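Local coordinates for protein hydroxyethylthiazole kinase (Pyrococcus horikoshii, PDB 3HPD) that probably phosphorylates the hydroxyl group of 4-methyl-5-beta-hydroxyethylthiazole with ATP and magnesium, a step of thiamine diphosphate biosynthesis, at residues A[19-24]-A[69-74]; A[87-92]-A[112-117]. All coordinates share one frame; numbering follows the deposited sequence.

Contact 1: residues A[19-24]-A[69-74]; sequences HNITNF and SGWRRS
I21, at the end of strand 17-21, and S74, in the first turns of helix 69-85, are the residues whose CA atoms come nearest, at 8.0 Å; no hydrogen bond spans this gap, which side chains fill. W71 makes most of the helix's share of the contact: its CB points at segment 19-24, and chi1 (-73°) sets CG anti to the carbonyl carbon. The indole reaches the loop after the strand, where CZ3 comes to 3.3 Å from the backbone O of T22. The neighbouring ring atom CE3 meets CG2 of I21 at 4.1 Å, the side chains running past each other in opposite directions. The loop follows a parallel strand of the ribokinase-like alpha/beta sheet, and T22 lies close to M43, a predicted substrate-binding residue. F24 packs its CE1 3.6 Å from W71 CZ2; the ring planes stand at 82°, with centroids 5.3 Å apart in an oblique pairing. Beyond this pair lies the trimer interface: the F24 rings of the other two subunits meet this F24 edge-to-face, and W71 packs on F24 of the third subunit. H45 stacks on the W71 ring, and H45 O accepts from S74 OG.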
loop_
_atom_site.group_PDB
_atom_site.type_symbol
_atom_site.label_atom_id
_atom_site.label_comp_id
_atom_site.label_asym_id
_atom_site.label_seq_id
_atom_site.Cartn_x
_atom_site.Cartn_y
_atom_site.Cartn_z
ATOM N N HIS A 19 7.537 14.377 7.539
ATOM C CA HIS A 19 7.552 14.288 6.086
ATOM C C HIS A 19 8.316 13.052 5.626
ATOM O O HIS A 19 9.498 12.897 5.932
ATOM C CB HIS A 19 8.207 15.546 5.508
ATOM C CG HIS A 19 8.334 15.537 4.017
ATOM N ND1 HIS A 19 9.112 16.445 3.333
ATOM C CD2 HIS A 19 7.783 14.730 3.077
ATOM C CE1 HIS A 19 9.038 16.199 2.037
ATOM N NE2 HIS A 19 8.237 15.163 1.855
ATOM N N ASN A 20 7.639 12.176 4.886
ATOM C CA ASN A 20 8.264 10.956 4.383
ATOM C C ASN A 20 8.428 10.952 2.868
ATOM O O ASN A 20 7.476 11.214 2.128
ATOM C CB ASN A 20 7.430 9.715 4.755
ATOM C CG ASN A 20 7.388 9.450 6.245
ATOM O OD1 ASN A 20 7.963 8.472 6.731
ATOM N ND2 ASN A 20 6.700 10.314 6.981
ATOM N N ILE A 21 9.647 10.676 2.417
ATOM C CA ILE A 21 9.947 10.528 0.996
ATOM C C ILE A 21 10.354 9.069 1.115
ATOM O O ILE A 21 11.503 8.746 1.408
ATOM C CB ILE A 21 11.123 11.407 0.564
ATOM C CG1 ILE A 21 10.789 12.873 0.859
ATOM C CG2 ILE A 21 11.391 11.211 -0.925
ATOM C CD1 ILE A 21 11.916 13.841 0.569
ATOM N N THR A 22 9.386 8.188 0.905
ATOM C CA THR A 22 9.617 6.777 1.137
ATOM C C THR A 22 9.341 5.802 -0.011
ATOM O O THR A 22 9.129 6.215 -1.154
ATOM C CB THR A 22 8.819 6.391 2.405
ATOM O OG1 THR A 22 9.196 5.088 2.852
ATOM C CG2 THR A 22 7.315 6.442 2.121
ATOM N N ASN A 23 9.354 4.505 0.294
ATOM C CA ASN A 23 9.145 3.491 -0.738
ATOM C C ASN A 23 7.696 3.029 -0.877
ATOM O O ASN A 23 6.903 3.123 0.058
ATOM C CB ASN A 23 10.105 2.301 -0.525
ATOM C CG ASN A 23 9.659 1.353 0.574
ATOM O OD1 ASN A 23 8.626 0.699 0.460
ATOM N ND2 ASN A 23 10.457 1.256 1.637
ATOM N N PHE A 24 7.361 2.534 -2.065
ATOM C CA PHE A 24 6.003 2.107 -2.383
ATOM C C PHE A 24 5.402 1.014 -1.522
ATOM O O PHE A 24 4.183 0.946 -1.365
ATOM C CB PHE A 24 5.933 1.683 -3.852
ATOM C CG PHE A 24 6.337 2.767 -4.808
ATOM C CD1 PHE A 24 5.679 3.994 -4.802
ATOM C CD2 PHE A 24 7.378 2.567 -5.708
ATOM C CE1 PHE A 24 6.062 5.015 -5.674
ATOM C CE2 PHE A 24 7.768 3.578 -6.586
ATOM C CZ PHE A 24 7.106 4.805 -6.571
ATOM N N SER A 69 15.881 7.046 -10.495
ATOM C CA SER A 69 16.537 8.329 -10.733
ATOM C C SER A 69 15.698 9.530 -10.306
ATOM O O SER A 69 16.230 10.507 -9.773
ATOM C CB SER A 69 16.931 8.463 -12.212
ATOM O OG SER A 69 15.803 8.386 -13.061
ATOM N N GLY A 70 14.392 9.452 -10.534
ATOM C CA GLY A 70 13.512 10.545 -10.161
ATOM C C GLY A 70 13.433 10.748 -8.659
ATOM O O GLY A 70 13.557 11.871 -8.169
ATOM N N TRP A 71 13.225 9.665 -7.918
ATOM C CA TRP A 71 13.132 9.767 -6.468
ATOM C C TRP A 71 14.468 10.142 -5.840
ATOM O O TRP A 71 14.507 10.821 -4.814
ATOM C CB TRP A 71 12.609 8.457 -5.869
ATOM C CG TRP A 71 11.147 8.252 -6.131
ATOM C CD1 TRP A 71 10.562 7.937 -7.326
ATOM C CD2 TRP A 71 10.077 8.416 -5.194
ATOM N NE1 TRP A 71 9.192 7.900 -7.192
ATOM C CE2 TRP A 71 8.867 8.192 -5.891
ATOM C CE3 TRP A 71 10.019 8.740 -3.831
ATOM C CZ2 TRP A 71 7.615 8.275 -5.272
ATOM C CZ3 TRP A 71 8.770 8.823 -3.214
ATOM C CH2 TRP A 71 7.589 8.594 -3.937
ATOM N N ARG A 72 15.562 9.705 -6.455
ATOM C CA ARG A 72 16.891 10.023 -5.935
ATOM C C ARG A 72 17.072 11.536 -5.934
ATOM O O ARG A 72 17.563 12.118 -4.967
ATOM C CB ARG A 72 17.980 9.390 -6.802
ATOM C CG ARG A 72 19.388 9.585 -6.246
ATOM C CD ARG A 72 20.451 9.229 -7.276
ATOM N NE ARG A 72 20.591 10.279 -8.277
ATOM C CZ ARG A 72 21.220 11.431 -8.064
ATOM N NH1 ARG A 72 21.778 11.678 -6.887
ATOM N NH2 ARG A 72 21.278 12.344 -9.024
ATOM N N ARG A 73 16.671 12.163 -7.033
ATOM C CA ARG A 73 16.776 13.608 -7.179
ATOM C C ARG A 73 15.998 14.290 -6.058
ATOM O O ARG A 73 16.489 15.231 -5.428
ATOM C CB ARG A 73 16.218 14.024 -8.539
ATOM C CG ARG A 73 16.638 15.402 -9.007
ATOM C CD ARG A 73 16.180 15.627 -10.440
ATOM N NE ARG A 73 16.559 14.507 -11.300
ATOM C CZ ARG A 73 15.692 13.731 -11.944
ATOM N NH1 ARG A 73 14.387 13.949 -11.832
ATOM N NH2 ARG A 73 16.129 12.729 -12.697
ATOM N N SER A 74 14.785 13.805 -5.801
ATOM C CA SER A 74 13.952 14.369 -4.746
ATOM C C SER A 74 14.572 14.174 -3.363
ATOM O O SER A 74 14.561 15.084 -2.535
ATOM C CB SER A 74 12.553 13.739 -4.772
ATOM O OG SER A 74 11.820 14.154 -5.918
#

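Contact 2: residues A[87-92]-A[112-117]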
loop_
_atom_site.group_PDB
_atom_site.type_symbol
_atom_site.label_atom_id
_atom_site.label_comp_id
_atom_site.label_asym_id
_atom_site.label_seq_id
_atom_site.Cartn_x
_atom_site.Cartn_y
_atom_site.Cartn_z
ATOM N N LYS A 87 15.907 21.006 9.829
ATOM C CA LYS A 87 14.897 19.998 10.129
ATOM C C LYS A 87 15.637 18.659 10.220
ATOM O O LYS A 87 16.381 18.295 9.310
ATOM C CB LYS A 87 13.839 19.942 9.020
ATOM C CG LYS A 87 13.052 21.240 8.822
ATOM C CD LYS A 87 12.337 21.666 10.098
ATOM C CE LYS A 87 11.613 23.001 9.928
ATOM N NZ LYS A 87 10.412 22.913 9.059
ATOM N N PRO A 88 15.455 17.913 11.323
ATOM C CA PRO A 88 16.151 16.630 11.443
ATOM C C PRO A 88 15.808 15.631 10.341
ATOM O O PRO A 88 14.657 15.536 9.910
ATOM C CB PRO A 88 15.746 16.146 12.835
ATOM C CG PRO A 88 14.390 16.740 13.019
ATOM C CD PRO A 88 14.571 18.141 12.478
ATOM N N ILE A 89 16.821 14.898 9.890
ATOM C CA ILE A 89 16.658 13.910 8.829
ATOM C C ILE A 89 16.972 12.493 9.300
ATOM O O ILE A 89 17.990 12.261 9.951
ATOM C CB ILE A 89 17.595 14.221 7.644
ATOM C CG1 ILE A 89 17.315 15.627 7.113
ATOM C CG2 ILE A 89 17.411 13.180 6.539
ATOM C CD1 ILE A 89 18.385 16.145 6.188
ATOM N N VAL A 90 16.089 11.555 8.965
ATOM C CA VAL A 90 16.281 10.146 9.299
ATOM C C VAL A 90 16.432 9.399 7.977
ATOM O O VAL A 90 15.580 9.518 7.094
ATOM C CB VAL A 90 15.065 9.545 10.042
ATOM C CG1 VAL A 90 15.314 8.065 10.321
ATOM C CG2 VAL A 90 14.814 10.298 11.342
ATOM N N LEU A 91 17.513 8.644 7.833
ATOM C CA LEU A 91 17.736 7.885 6.607
ATOM C C LEU A 91 17.710 6.385 6.854
ATOM O O LEU A 91 18.399 5.886 7.736
ATOM C CB LEU A 91 19.090 8.249 5.982
ATOM C CG LEU A 91 19.540 7.345 4.826
ATOM C CD1 LEU A 91 18.607 7.531 3.625
ATOM C CD2 LEU A 91 20.977 7.676 4.441
ATOM N N ASP A 92 16.901 5.672 6.078
ATOM C CA ASP A 92 16.838 4.221 6.178
ATOM C C ASP A 92 17.354 3.748 4.822
ATOM O O ASP A 92 16.627 3.788 3.826
ATOM C CB ASP A 92 15.405 3.734 6.384
ATOM C CG ASP A 92 15.349 2.266 6.751
ATOM O OD1 ASP A 92 16.211 1.505 6.257
ATOM O OD2 ASP A 92 14.448 1.870 7.520
ATOM N N ARG A 112 25.976 14.698 2.624
ATOM C CA ARG A 112 25.366 15.993 2.869
ATOM C C ARG A 112 25.015 16.125 4.347
ATOM O O ARG A 112 25.022 17.225 4.898
ATOM C CB ARG A 112 24.141 16.164 1.976
ATOM C CG ARG A 112 24.535 16.299 0.510
ATOM C CD ARG A 112 23.344 16.319 -0.418
ATOM N NE ARG A 112 23.733 16.627 -1.794
ATOM C CZ ARG A 112 24.523 15.865 -2.546
ATOM N NH1 ARG A 112 25.023 14.732 -2.068
ATOM N NH2 ARG A 112 24.807 16.235 -3.787
ATOM N N GLY A 113 24.723 14.997 4.992
ATOM C CA GLY A 113 24.423 15.020 6.411
ATOM C C GLY A 113 23.012 14.671 6.839
ATOM O O GLY A 113 22.041 15.262 6.366
ATOM N N VAL A 114 22.908 13.699 7.741
ATOM C CA VAL A 114 21.626 13.271 8.287
ATOM C C VAL A 114 21.769 13.276 9.805
ATOM O O VAL A 114 22.880 13.358 10.329
ATOM C CB VAL A 114 21.229 11.846 7.816
ATOM C CG1 VAL A 114 21.248 11.773 6.297
ATOM C CG2 VAL A 114 22.162 10.810 8.422
ATOM N N ASP A 115 20.649 13.189 10.510
ATOM C CA ASP A 115 20.667 13.203 11.964
ATOM C C ASP A 115 20.596 11.809 12.562
ATOM O O ASP A 115 21.055 11.582 13.677
ATOM C CB ASP A 115 19.523 14.074 12.469
ATOM C CG ASP A 115 19.698 15.523 12.067
ATOM O OD1 ASP A 115 20.475 16.229 12.744
ATOM O OD2 ASP A 115 19.086 15.947 11.061
ATOM N N VAL A 116 20.018 10.879 11.809
ATOM C CA VAL A 116 19.906 9.491 12.238
ATOM C C VAL A 116 20.034 8.579 11.027
ATOM O O VAL A 116 19.402 8.816 9.996
ATOM C CB VAL A 116 18.541 9.188 12.916
ATOM C CG1 VAL A 116 18.417 7.688 13.201
ATOM C CG2 VAL A 116 18.412 9.966 14.216
ATOM N N LEU A 117 20.877 7.558 11.148
ATOM C CA LEU A 117 21.064 6.558 10.092
ATOM C C LEU A 117 20.627 5.269 10.774
ATOM O O LEU A 117 21.161 4.887 11.804
ATOM C CB LEU A 117 22.537 6.458 9.670
ATOM C CG LEU A 117 22.869 5.302 8.708
ATOM C CD1 LEU A 117 22.126 5.477 7.394
ATOM C CD2 LEU A 117 24.370 5.260 8.453
#
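I89 O accepts two backbone hydrogen bonds from the opposite segment, one from D115 N, which sits at a lone pair within the plane of the carbonyl, and one from V116 N at 3.1 Å, close to the line of the C=O bond. Two residues along the strand, L91 N donates to V116 O over 2.9 Å, and the parallel ladder V90-V116, L91-L117 is set. Its two faces are packed with aliphatic groups. L91 and L117 run alongside one another in the same direction, with CD2 of L91 3.9 Å from CD1 of L117; V114 CG1 adds to this by touching L91 CB at 4.1 Å. V90 and V116 pair likewise on the other face, against which helix 193-205 lays T201.

The packing thins toward the partly exposed start of the strand, at K87 and P88. Here D115 takes over: its CB points at segment 87-92, and chi1 (-65°) sets CG anti to the carbonyl carbon. Its OD2 accepts from I89 N at 2.8 Å, the donor approaching from the anti side of the carboxylate, 16° off its plane. The same oxygen lies 3.0 Å from P88 CA. An alanine at D115 would probably leave I89 N without its carboxylate acceptor and open a gap beside P88.

Helix 100-112 links the two strands and covers L91, V114 and L117, completing a beta-alpha-beta crossover of the ribokinase-like fold; at the far end, D92 pairs with K118, a predicted ATP-binding residue.

How the contacts relate
Both contacts are buried and reach the same sheet, and helix 69-85 ties them in series: it starts in contact 1 and leads to strand 89-92 of contact 2, where its T79, A82 and N83 also cover I89. Their centres lie 14 Å apart, and they do not touch. Contact 2 lies nearer the centre of the chain and joins neighbouring strands; its bonds are backbone ones plus a single carboxylate. Contact 1 sets a strand end and loop against a helix, with aromatic packing and no hydrogen bond between its segments. It continues into neighbouring subunits, whereas contact 2 touches no other chain. Predicted substrate-binding M43 neighbours the first; predicted ATP-binding K118 follows the second.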